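Local coordinates for protein octenoyl-CoA reductase/carboxylase (Streptomyces sp., PDB 4A0S) that carboxylates and reduces 2-octenoyl-CoA with NADPH, supplying an unusual extender unit for cinnabaramide polyketide biosynthesis, at residues A[23-29]-A[51-57]; A[172-176]-A[411-415]; A[221-227]-A[305-311]; A[247-253]-A[266-272]. The contacts are given in a common frame with arbitrary orientation. Residues are numbered along the deposited sequence.

In the fold
The four contacts fall into two pairs on opposite sides of the chain's centre. Interactions 1 and 2, centres 11 Å apart, touch in the part of the chain carrying the GroES-like domain: Leu28 N lies 2.7 Å from Leu173 O, and Leu26 O 2.9 Å from Glu175 N, both probable hydrogen bonds. Interactions 3 and 4, centres 10 Å apart, share the parallel Rossmann sheet, where strands 223-226 and 247-252 are neighbours and Ile226 N lies 2.7 Å from Val249 O. The pairs are 33 to 43 Å apart between centres. Interaction 4 holds the NADP 2'-phosphate directly; in interaction 3, Trp227 comes within about 6 Å of the cofactor, whereas Leu173 of interaction 2 stays about 12 Å from it.

Interaction 1 (A[23-29]-A[51-57]); sequences DTYLALH and RLGEVPM
An antiparallel strand pair, 23-29 against 51-57, belongs to a small antiparallel sheet in which strand 24-31 also pairs with 110-112. The axes of 24-29 and 54-56 make 123° between their N-to-C directions; segment 51-57 turns a corner at Gly53 (phi/psi -174/175). Thr24-Pro56, Leu26-Glu54 and Leu28-Leu52 are non-hydrogen-bonded pairs; Tyr25-Val55, Ala27-Gly53 and His29-Arg51 alternate with them as hydrogen-bonded pairs. In each of these three, both amides are satisfied: Tyr25 N to Val55 O 2.9 Å and Val55 N to Tyr25 O 2.8 Å; Ala27 N to Gly53 O 2.9 Å and Gly53 N to Ala27 O 3.2 Å; His29 N to Arg51 O 2.8 Å and Arg51 N to His29 O 2.7 Å. Facing away from 51-57, Leu26 O and Leu28 N pair with the backbones of Glu175 and Leu173, respectively. Met57 N adds a bond to Asp23 O (2.8 Å). Ala27 O also accepts from His29 ND1 (2.9 Å), holding the imidazole (chi1 p) between Val55 CG1 and Arg51 CB, which lie over its opposite faces. The Arg51 guanidinium salt-bridges Asp34. A water joins Tyr25 OH (2.7 Å) to Pro56 O (2.4 Å), and Thr24 OG1 donates to Glu54 OE1 at 2.6 Å.

Interaction 2 (A[172-176]-A[411-415]); sequences GLAEY and VLCMA
Segment 172-176 is irregular up to Tyr176, where strand 176-180 begins: Leu173 (phi/psi -85/66) centres an inverse gamma turn, with a weak Ala174 N to Gly172 O bond of 2.9 Å, and Ala174 is extended. Strand 408-412 ends and the chain bends at Cys413 (-113/-89); the nearest CA atoms are those of Glu175 and Met414, 5.0 Å apart. Cys413 points toward the turn, its CB 3.1 Å from Ala174 O. Leu173 CD2 packs on Val411 CB at 3.6 Å. Strands 176-180 and 408-412 both pair antiparallel with strand 64-73 in a mixed sheet; this buried contact sets a loop of the GroES-like part against the end of a strand some 235 residues later, while Leu173 and Glu175 also bond through their backbones to strand 24-31. Met414, with chi1 and chi2 both t, extends its CE over the Tyr176 ring, 3.9 Å from the centroid, and to 3.2 Å from Glu175 O. A water donates to both Glu175 OE2 (2.9 Å) and Cys413 O (2.6 Å).

Interaction 3 (A[221-227]-A[305-311]); sequences GDIVLIW and REPDIVF
A buried parallel strand pairing joins 221-227 to 305-311 in the middle of the six-stranded nucleotide-binding sheet. The axes of strands 223-226 and 309-311 approach to 4.6 Å at 22°, and Val224-Ile309, Leu225-Val310 and Ile226-Phe311 are in register (CA-CA 4.7 Å). The bonds alternate: Ile309 N to Ile223 O (3.2 Å), Leu225 N to Ile309 O (2.8 Å), Phe311 N to Leu225 O (2.7 Å) and Trp227 N to Phe311 O (3.2 Å); Ile223 O also accepts from Asp308 N (2.7 Å). With order 3-2-1-4-5-6, the sheet is a Rossmann fold, and this is the central 1-4 junction, where the two halves meet. Val224, Ile309, Ile226 and Phe311 share one face, where Ile226 CG2 meets Phe311 CD1 (3.8 Å) and helix 200-210 packs on Val224, Ile309 and Phe311. Leu225 and Val310 point to the other; Leu225 CB also touches Pro307 CB (3.8 Å) and Val310 CG1 touches Trp227 CD1 (3.6 Å). At the N-terminal end, Asp308 OD2 accepts from Ile223 N (2.7 Å) and salt-bridges Arg305 NH2 (2.7 Å), while Asp308 OD1 pairs with Arg327. Arg305 NH2 also donates to Gly221 O (2.8 Å), its guanidinium lying flat on Ile223 CD1 (3.5 Å from CZ).

Interaction 4 (A[247-253]-A[266-272]); sequences IPVAVVS and CDLVINR. With NAP (NADP nicotinamide-adenine-dinucleotide phosphate), chain F.
Ala250, Val252 and Val269 form the apolar centre on one face of the strand pair in this Rossmann beta-alpha-beta unit (strand 247-252, helix 255-263, strand 269-271): Val252 CG2 lies 3.7 Å from Val269 CG1, and Cys266 SG 3.5 Å from Ala250 CB. Helix 255-263 packs on that face. On the other, Val249 CG1 meets Ile270 CD1 (3.8 Å) against helix 285-303; Ile247 CG2 meets Leu268 CD1 (3.5 Å). The parallel strands run 20° apart, their axes 4.6 Å at closest, with Ala250-Val269, Val251-Ile270 and Val252-Asn271 in register. Four bonds alternate: Ala250 N to Leu268 O (2.8 Å), Ile270 N to Ala250 O (2.6 Å), Val252 N to Ile270 O (2.9 Å) and Arg272 N to Val252 O (2.8 Å). At the C-terminal ends of the strands, Asn271 is the N-cap of the next helix, its OD1 bonded to Ala273 N. Here lies the 2'-phosphate that distinguishes NADP from NAD. Arg272 turns one guanidinium face to NAP O2X, with NH2 at 3.4 Å, and a water links NH2, O2X (2.9 Å each) and Val251 O (3.2 Å). Ser253 N bonds weakly to NAP O1X (2.8 Å), and Ser253 OG, chi1 p, donates to NAP O3X at 2.7 Å.

Interaction 1 (A[23-29]-A[51-57])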
# COMPACT_ATOMS: atom_id res chain seq x y z
N ASP A 23 29.62 36.57 15.04
CA ASP A 23 30.52 35.51 15.49
C ASP A 23 29.84 34.60 16.49
O ASP A 23 30.23 33.44 16.65
CB ASP A 23 31.73 36.14 16.20
CG ASP A 23 32.69 36.78 15.23
OD1 ASP A 23 32.54 36.55 14.01
OD2 ASP A 23 33.59 37.51 15.69
N THR A 24 28.87 35.16 17.20
CA THR A 24 28.15 34.41 18.22
C THR A 24 26.68 34.74 18.13
O THR A 24 26.28 35.70 17.48
CB THR A 24 28.63 34.75 19.66
OG1 THR A 24 28.20 36.07 20.00
CG2 THR A 24 30.15 34.66 19.80
N TYR A 25 25.86 33.93 18.77
CA TYR A 25 24.46 34.27 18.86
C TYR A 25 23.88 33.76 20.15
O TYR A 25 24.42 32.85 20.76
CB TYR A 25 23.69 33.76 17.64
CG TYR A 25 23.65 32.27 17.50
CD1 TYR A 25 24.63 31.61 16.79
CD2 TYR A 25 22.61 31.51 18.05
CE1 TYR A 25 24.61 30.25 16.62
CE2 TYR A 25 22.58 30.13 17.90
CZ TYR A 25 23.58 29.51 17.18
OH TYR A 25 23.59 28.15 17.00
N LEU A 26 22.77 34.38 20.54
CA LEU A 26 22.03 33.99 21.74
C LEU A 26 21.30 32.67 21.51
O LEU A 26 20.60 32.49 20.50
CB LEU A 26 21.04 35.09 22.13
CG LEU A 26 20.26 34.97 23.45
CD1 LEU A 26 21.23 34.91 24.61
CD2 LEU A 26 19.31 36.14 23.61
N ALA A 27 21.48 31.74 22.42
CA ALA A 27 20.87 30.42 22.26
C ALA A 27 20.46 29.82 23.58
O ALA A 27 21.19 29.91 24.57
CB ALA A 27 21.84 29.49 21.56
N LEU A 28 19.29 29.19 23.56
CA LEU A 28 18.88 28.30 24.62
C LEU A 28 19.67 27.04 24.39
O LEU A 28 19.58 26.44 23.32
CB LEU A 28 17.39 28.00 24.55
CG LEU A 28 16.83 27.27 25.78
CD1 LEU A 28 16.78 28.21 27.01
CD2 LEU A 28 15.48 26.69 25.45
N HIS A 29 20.47 26.65 25.38
CA HIS A 29 21.32 25.49 25.19
C HIS A 29 21.56 24.74 26.47
O HIS A 29 21.27 25.23 27.58
CB HIS A 29 22.65 25.89 24.58
CG HIS A 29 23.48 26.77 25.46
ND1 HIS A 29 23.25 28.13 25.57
CD2 HIS A 29 24.52 26.50 26.27
CE1 HIS A 29 24.12 28.65 26.42
NE2 HIS A 29 24.91 27.68 26.86
N ARG A 51 20.39 26.82 29.63
CA ARG A 51 21.22 28.02 29.71
C ARG A 51 20.81 28.93 28.58
O ARG A 51 20.42 28.45 27.51
CB ARG A 51 22.71 27.69 29.56
CG ARG A 51 23.21 26.49 30.36
CD ARG A 51 23.55 26.82 31.81
NE ARG A 51 23.46 25.62 32.66
CZ ARG A 51 23.46 25.63 33.99
NH1 ARG A 51 23.57 26.76 34.66
NH2 ARG A 51 23.36 24.48 34.66
N LEU A 52 20.86 30.24 28.82
CA LEU A 52 20.69 31.18 27.74
C LEU A 52 21.90 32.07 27.69
O LEU A 52 22.18 32.81 28.63
CB LEU A 52 19.41 32.00 27.91
CG LEU A 52 19.04 32.87 26.71
CD1 LEU A 52 18.63 32.01 25.51
CD2 LEU A 52 17.88 33.79 27.12
N GLY A 53 22.62 32.00 26.57
CA GLY A 53 23.81 32.81 26.38
C GLY A 53 24.34 32.65 24.98
O GLY A 53 23.83 31.83 24.17
N GLU A 54 25.38 33.44 24.70
CA GLU A 54 26.03 33.44 23.40
C GLU A 54 26.74 32.13 23.15
O GLU A 54 27.43 31.59 24.02
CB GLU A 54 27.02 34.60 23.30
CG GLU A 54 26.40 36.01 23.38
CD GLU A 54 25.44 36.31 22.23
OE1 GLU A 54 25.87 36.26 21.06
OE2 GLU A 54 24.25 36.60 22.50
N VAL A 55 26.57 31.60 21.95
CA VAL A 55 27.29 30.43 21.54
C VAL A 55 27.96 30.76 20.21
O VAL A 55 27.48 31.63 19.49
CB VAL A 55 26.37 29.18 21.38
CG1 VAL A 55 25.75 28.77 22.71
CG2 VAL A 55 25.30 29.44 20.35
N PRO A 56 29.07 30.08 19.89
CA PRO A 56 29.75 30.38 18.63
C PRO A 56 28.85 30.11 17.44
O PRO A 56 28.18 29.08 17.39
CB PRO A 56 30.91 29.39 18.64
CG PRO A 56 31.20 29.19 20.10
CD PRO A 56 29.84 29.14 20.72
N MET A 57 28.84 31.03 16.49
CA MET A 57 28.22 30.79 15.19
C MET A 57 29.03 29.74 14.43
O MET A 57 30.21 29.97 14.16
CB MET A 57 28.21 32.08 14.38
CG MET A 57 27.66 31.93 12.98
SD MET A 57 25.91 31.47 12.99
CE MET A 57 25.13 33.00 13.48
O HOH W 1 26.18 27.76 17.78

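Interaction 2 (A[172-176]-A[411-415])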
# COMPACT_ATOMS: atom_id res chain seq x y z
N GLY A 172 16.63 25.58 16.91
CA GLY A 172 15.87 26.80 16.68
C GLY A 172 15.54 27.64 17.89
O GLY A 172 14.98 28.72 17.73
N LEU A 173 15.86 27.17 19.09
CA LEU A 173 15.61 28.00 20.28
C LEU A 173 16.78 28.94 20.51
O LEU A 173 17.53 28.85 21.48
CB LEU A 173 15.29 27.15 21.49
CG LEU A 173 13.86 26.59 21.45
CD1 LEU A 173 13.75 25.41 22.36
CD2 LEU A 173 12.86 27.65 21.84
N ALA A 174 16.94 29.86 19.56
CA ALA A 174 18.11 30.72 19.50
C ALA A 174 17.75 31.77 18.49
O ALA A 174 16.71 31.68 17.84
CB ALA A 174 19.31 29.92 19.00
N GLU A 175 18.62 32.76 18.34
CA GLU A 175 18.37 33.82 17.40
C GLU A 175 18.70 33.36 15.99
O GLU A 175 18.17 33.90 15.03
CB GLU A 175 19.17 35.05 17.78
CG GLU A 175 18.71 35.67 19.10
CD GLU A 175 19.04 37.14 19.21
OE1 GLU A 175 20.12 37.55 18.78
OE2 GLU A 175 18.20 37.91 19.72
N TYR A 176 19.54 32.35 15.88
CA TYR A 176 19.83 31.75 14.58
C TYR A 176 19.77 30.28 14.71
O TYR A 176 20.02 29.73 15.78
CB TYR A 176 21.23 32.14 14.08
CG TYR A 176 21.36 33.60 13.81
CD1 TYR A 176 21.76 34.46 14.83
CD2 TYR A 176 21.07 34.14 12.56
CE1 TYR A 176 21.89 35.81 14.62
CE2 TYR A 176 21.18 35.51 12.34
CZ TYR A 176 21.59 36.33 13.39
OH TYR A 176 21.71 37.69 13.25
N VAL A 411 7.96 30.10 21.34
CA VAL A 411 9.00 30.93 21.91
C VAL A 411 9.41 31.91 20.83
O VAL A 411 9.82 31.51 19.74
CB VAL A 411 10.21 30.08 22.40
CG1 VAL A 411 11.34 30.96 22.90
CG2 VAL A 411 9.80 29.11 23.51
N LEU A 412 9.27 33.19 21.13
CA LEU A 412 9.83 34.20 20.27
C LEU A 412 11.33 34.11 20.45
O LEU A 412 11.82 33.90 21.56
CB LEU A 412 9.35 35.61 20.66
CG LEU A 412 7.84 35.84 20.62
CD1 LEU A 412 7.48 37.19 21.27
CD2 LEU A 412 7.28 35.69 19.20
N CYS A 413 12.06 34.23 19.35
CA CYS A 413 13.49 34.18 19.44
C CYS A 413 13.98 35.55 19.07
O CYS A 413 14.11 36.41 19.94
CB CYS A 413 14.03 33.09 18.52
SG CYS A 413 13.45 31.49 19.09
N MET A 414 14.21 35.77 17.79
CA MET A 414 14.58 37.08 17.35
C MET A 414 13.38 38.02 17.27
O MET A 414 13.54 39.22 17.42
CB MET A 414 15.31 37.02 16.02
CG MET A 414 16.14 38.24 15.71
SD MET A 414 16.90 38.01 14.11
CE MET A 414 18.36 37.08 14.60
N ALA A 415 12.17 37.49 17.04
CA ALA A 415 10.98 38.35 16.96
C ALA A 415 10.83 39.13 18.27
O ALA A 415 10.73 38.52 19.33
CB ALA A 415 9.74 37.53 16.68
O HOH W 2 16.05 37.07 21.50

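Interaction 3 (A[221-227]-A[305-311])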
# COMPACT_ATOMS: atom_id res chain seq x y z
N GLY A 221 -14.20 9.04 7.67
CA GLY A 221 -15.03 8.04 8.32
C GLY A 221 -14.30 7.27 9.40
O GLY A 221 -14.93 6.65 10.26
N ASP A 222 -12.97 7.31 9.37
CA ASP A 222 -12.18 6.64 10.37
C ASP A 222 -12.39 7.31 11.70
O ASP A 222 -12.46 8.53 11.78
CB ASP A 222 -10.69 6.71 10.02
CG ASP A 222 -10.26 5.59 9.11
OD1 ASP A 222 -11.09 4.66 8.85
OD2 ASP A 222 -9.10 5.62 8.68
N ILE A 223 -12.49 6.50 12.75
CA ILE A 223 -12.56 6.99 14.11
C ILE A 223 -11.16 6.88 14.66
O ILE A 223 -10.53 5.83 14.57
CB ILE A 223 -13.55 6.16 14.93
CG1 ILE A 223 -14.96 6.41 14.40
CG2 ILE A 223 -13.44 6.53 16.40
CD1 ILE A 223 -15.91 5.28 14.64
N VAL A 224 -10.65 7.97 15.19
CA VAL A 224 -9.27 7.99 15.63
C VAL A 224 -9.25 8.38 17.08
O VAL A 224 -9.64 9.50 17.44
CB VAL A 224 -8.41 8.99 14.83
CG1 VAL A 224 -6.98 8.94 15.29
CG2 VAL A 224 -8.49 8.68 13.32
N LEU A 225 -8.78 7.47 17.91
CA LEU A 225 -8.66 7.74 19.32
C LEU A 225 -7.34 8.43 19.52
O LEU A 225 -6.29 7.93 19.12
CB LEU A 225 -8.68 6.45 20.11
CG LEU A 225 -8.65 6.60 21.62
CD1 LEU A 225 -9.98 7.18 22.11
CD2 LEU A 225 -8.39 5.27 22.26
N ILE A 226 -7.38 9.61 20.12
CA ILE A 226 -6.19 10.40 20.25
C ILE A 226 -5.86 10.52 21.72
O ILE A 226 -6.58 11.19 22.46
CB ILE A 226 -6.38 11.79 19.62
CG1 ILE A 226 -6.78 11.64 18.15
CG2 ILE A 226 -5.09 12.62 19.77
CD1 ILE A 226 -7.40 12.85 17.56
N TRP A 227 -4.79 9.87 22.13
CA TRP A 227 -4.25 10.05 23.47
C TRP A 227 -3.60 11.40 23.65
O TRP A 227 -3.19 12.04 22.67
CB TRP A 227 -3.23 8.97 23.75
CG TRP A 227 -3.82 7.64 23.88
CD1 TRP A 227 -3.76 6.62 22.97
CD2 TRP A 227 -4.58 7.15 24.98
NE1 TRP A 227 -4.43 5.53 23.43
CE2 TRP A 227 -4.94 5.82 24.67
CE3 TRP A 227 -4.99 7.69 26.21
CZ2 TRP A 227 -5.70 5.02 25.54
CZ3 TRP A 227 -5.74 6.91 27.07
CH2 TRP A 227 -6.08 5.58 26.74
N ARG A 305 -18.16 3.23 16.73
CA ARG A 305 -17.35 2.03 16.56
C ARG A 305 -16.08 2.12 17.38
O ARG A 305 -15.72 3.18 17.85
CB ARG A 305 -16.93 1.85 15.09
CG ARG A 305 -18.07 1.86 14.09
CD ARG A 305 -17.57 1.57 12.68
NE ARG A 305 -16.37 2.31 12.32
CZ ARG A 305 -16.36 3.46 11.67
NH1 ARG A 305 -17.49 4.05 11.31
NH2 ARG A 305 -15.20 4.05 11.39
N GLU A 306 -15.40 0.99 17.52
CA GLU A 306 -14.03 0.99 18.02
C GLU A 306 -13.16 1.87 17.15
O GLU A 306 -13.40 2.02 15.95
CB GLU A 306 -13.46 -0.42 18.03
CG GLU A 306 -14.11 -1.33 19.06
CD GLU A 306 -13.83 -2.79 18.76
OE1 GLU A 306 -14.14 -3.26 17.63
OE2 GLU A 306 -13.28 -3.48 19.64
N PRO A 307 -12.13 2.47 17.75
CA PRO A 307 -11.30 3.31 16.91
C PRO A 307 -10.61 2.51 15.81
O PRO A 307 -10.25 1.37 16.01
CB PRO A 307 -10.28 3.89 17.88
CG PRO A 307 -10.27 2.98 19.03
CD PRO A 307 -11.69 2.49 19.15
N ASP A 308 -10.47 3.14 14.65
CA ASP A 308 -9.80 2.55 13.51
C ASP A 308 -8.31 2.77 13.68
O ASP A 308 -7.50 1.94 13.30
CB ASP A 308 -10.30 3.24 12.26
CG ASP A 308 -11.76 2.95 12.02
OD1 ASP A 308 -12.06 1.76 11.80
OD2 ASP A 308 -12.60 3.87 12.11
N ILE A 309 -7.98 3.93 14.24
CA ILE A 309 -6.59 4.29 14.48
C ILE A 309 -6.52 4.81 15.90
O ILE A 309 -7.35 5.62 16.31
CB ILE A 309 -6.09 5.38 13.52
CG1 ILE A 309 -6.15 4.91 12.06
CG2 ILE A 309 -4.65 5.82 13.86
CD1 ILE A 309 -6.15 6.07 11.09
N VAL A 310 -5.52 4.33 16.63
CA VAL A 310 -5.23 4.88 17.93
C VAL A 310 -3.94 5.63 17.78
O VAL A 310 -2.92 5.09 17.34
CB VAL A 310 -5.08 3.79 18.99
CG1 VAL A 310 -4.79 4.42 20.33
CG2 VAL A 310 -6.33 2.93 19.03
N PHE A 311 -3.99 6.89 18.17
CA PHE A 311 -2.89 7.81 18.05
C PHE A 311 -2.17 7.79 19.39
O PHE A 311 -2.64 8.34 20.38
CB PHE A 311 -3.44 9.19 17.71
CG PHE A 311 -2.40 10.22 17.43
CD1 PHE A 311 -1.88 11.00 18.46
CD2 PHE A 311 -1.95 10.44 16.14
CE1 PHE A 311 -0.91 11.98 18.20
CE2 PHE A 311 -1.01 11.42 15.86
CZ PHE A 311 -0.47 12.18 16.90
O HOH W 3 -17.60 6.14 8.64

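Interaction 4 (A[247-253]-A[266-272])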
# COMPACT_ATOMS: atom_id res chain seq x y z
N ILE A 247 -13.21 10.95 12.60
CA ILE A 247 -13.96 11.23 13.80
C ILE A 247 -12.95 11.10 14.93
O ILE A 247 -12.58 9.99 15.29
CB ILE A 247 -15.13 10.26 13.97
CG1 ILE A 247 -16.16 10.47 12.85
CG2 ILE A 247 -15.80 10.48 15.31
CD1 ILE A 247 -16.89 9.21 12.43
N PRO A 248 -12.47 12.24 15.46
CA PRO A 248 -11.47 12.12 16.51
C PRO A 248 -12.15 11.87 17.83
O PRO A 248 -13.21 12.43 18.10
CB PRO A 248 -10.80 13.49 16.51
CG PRO A 248 -11.90 14.43 16.12
CD PRO A 248 -12.81 13.65 15.18
N VAL A 249 -11.58 10.99 18.65
CA VAL A 249 -12.01 10.91 20.03
C VAL A 249 -10.81 11.26 20.89
O VAL A 249 -9.81 10.55 20.91
CB VAL A 249 -12.64 9.55 20.39
CG1 VAL A 249 -13.15 9.58 21.81
CG2 VAL A 249 -13.79 9.24 19.45
N ALA A 250 -10.92 12.39 21.58
CA ALA A 250 -9.84 12.89 22.38
C ALA A 250 -9.85 12.18 23.70
O ALA A 250 -10.90 12.04 24.32
CB ALA A 250 -9.98 14.39 22.57
N VAL A 251 -8.68 11.73 24.15
CA VAL A 251 -8.52 11.31 25.52
C VAL A 251 -7.69 12.36 26.21
O VAL A 251 -6.57 12.65 25.81
CB VAL A 251 -7.87 9.93 25.65
CG1 VAL A 251 -7.94 9.46 27.11
CG2 VAL A 251 -8.55 8.95 24.73
N VAL A 252 -8.27 12.96 27.25
CA VAL A 252 -7.58 13.98 28.02
C VAL A 252 -7.67 13.62 29.50
O VAL A 252 -8.52 12.83 29.91
CB VAL A 252 -8.20 15.39 27.80
CG1 VAL A 252 -8.01 15.86 26.36
CG2 VAL A 252 -9.67 15.43 28.22
N SER A 253 -6.78 14.20 30.30
CA SER A 253 -6.76 13.88 31.72
C SER A 253 -7.44 14.94 32.58
O SER A 253 -7.55 14.76 33.78
CB SER A 253 -5.33 13.61 32.20
OG SER A 253 -4.57 14.80 32.14
N CYS A 266 -12.83 18.93 18.51
CA CYS A 266 -13.01 17.56 18.94
C CYS A 266 -14.11 17.51 19.99
O CYS A 266 -13.86 17.84 21.16
CB CYS A 266 -11.73 17.02 19.55
SG CYS A 266 -11.85 15.26 19.80
N ASP A 267 -15.32 17.12 19.59
CA ASP A 267 -16.42 17.14 20.53
C ASP A 267 -16.67 15.79 21.19
O ASP A 267 -17.49 15.68 22.10
CB ASP A 267 -17.71 17.66 19.89
CG ASP A 267 -18.36 16.66 19.00
OD1 ASP A 267 -17.70 16.23 18.03
OD2 ASP A 267 -19.53 16.30 19.28
N LEU A 268 -15.95 14.77 20.72
CA LEU A 268 -15.96 13.48 21.39
C LEU A 268 -14.73 13.40 22.25
O LEU A 268 -13.59 13.37 21.76
CB LEU A 268 -15.99 12.32 20.40
CG LEU A 268 -17.17 12.35 19.42
CD1 LEU A 268 -17.05 11.15 18.51
CD2 LEU A 268 -18.52 12.38 20.15
N VAL A 269 -14.96 13.43 23.55
CA VAL A 269 -13.90 13.52 24.50
C VAL A 269 -14.10 12.49 25.58
O VAL A 269 -15.21 12.30 26.09
CB VAL A 269 -13.84 14.92 25.13
CG1 VAL A 269 -12.62 15.05 26.01
CG2 VAL A 269 -13.84 15.97 24.02
N ILE A 270 -13.01 11.80 25.90
CA ILE A 270 -12.97 10.85 27.00
C ILE A 270 -11.99 11.39 28.03
O ILE A 270 -10.82 11.59 27.72
CB ILE A 270 -12.53 9.43 26.53
CG1 ILE A 270 -13.58 8.80 25.61
CG2 ILE A 270 -12.27 8.52 27.71
CD1 ILE A 270 -13.12 7.49 24.94
N ASN A 271 -12.47 11.66 29.24
CA ASN A 271 -11.55 11.98 30.31
C ASN A 271 -11.00 10.66 30.85
O ASN A 271 -11.77 9.77 31.20
CB ASN A 271 -12.23 12.80 31.41
CG ASN A 271 -11.23 13.35 32.40
OD1 ASN A 271 -10.46 12.60 33.02
ND2 ASN A 271 -11.22 14.68 32.56
N ARG A 272 -9.68 10.52 30.92
CA ARG A 272 -9.12 9.25 31.35
C ARG A 272 -9.35 8.88 32.82
O ARG A 272 -9.12 7.74 33.21
CB ARG A 272 -7.65 9.11 30.94
CG ARG A 272 -6.70 10.05 31.67
CD ARG A 272 -5.32 9.42 31.74
NE ARG A 272 -4.64 9.47 30.46
CZ ARG A 272 -3.43 8.97 30.23
NH1 ARG A 272 -2.75 8.37 31.21
NH2 ARG A 272 -2.88 9.08 29.02
PA NAP F . 2.80 17.66 24.96
O1A NAP F . 2.43 18.96 24.16
O2A NAP F . 3.28 17.85 26.37
O5B NAP F . 1.51 16.81 24.99
C5B NAP F . 1.61 15.52 25.55
C4B NAP F . 0.23 15.15 26.05
O4B NAP F . 0.34 13.81 26.56
C3B NAP F . -0.26 16.04 27.21
O3B NAP F . -1.36 16.77 26.70
C2B NAP F . -0.82 15.06 28.23
O2B NAP F . -2.20 14.77 27.98
C1B NAP F . -0.05 13.82 28.00
N9A NAP F . 1.20 13.90 28.80
C8A NAP F . 1.93 14.97 29.13
N7A NAP F . 3.01 14.61 29.83
C5A NAP F . 2.94 13.29 29.94
C6A NAP F . 3.74 12.37 30.57
N6A NAP F . 4.85 12.77 31.19
N1A NAP F . 3.40 11.09 30.50
C2A NAP F . 2.32 10.69 29.85
N3A NAP F . 1.51 11.54 29.25
C4A NAP F . 1.81 12.84 29.29
O3 NAP F . 3.88 16.79 24.17
PN NAP F . 3.75 16.42 22.61
O1N NAP F . 4.55 17.58 21.92
O2N NAP F . 2.34 16.15 22.16
O5D NAP F . 4.66 15.11 22.63
C5D NAP F . 4.08 13.98 23.27
C4D NAP F . 5.10 12.88 23.14
O4D NAP F . 5.33 12.71 21.70
C3D NAP F . 6.46 13.24 23.73
O3D NAP F . 6.90 12.00 24.33
C2D NAP F . 7.30 13.61 22.53
O2D NAP F . 8.71 13.34 22.76
C1D NAP F . 6.77 12.57 21.56
N1N NAP F . 6.91 13.14 20.24
C2N NAP F . 7.50 12.34 19.28
C3N NAP F . 7.61 12.89 18.03
C7N NAP F . 8.25 12.04 17.01
O7N NAP F . 8.56 10.86 17.24
N7N NAP F . 8.49 12.68 15.90
C4N NAP F . 7.16 14.18 17.73
C5N NAP F . 6.56 14.98 18.68
C6N NAP F . 6.43 14.45 19.95
P2B NAP F . -2.98 14.09 29.21
O1X NAP F . -4.48 14.39 28.65
O2X NAP F . -2.71 12.50 29.26
O3X NAP F . -2.51 14.92 30.38
O HOH W 4 -14.83 14.59 17.61
O HOH W 5 -4.45 11.00 27.47
O HOH W 6 -10.18 15.09 35.15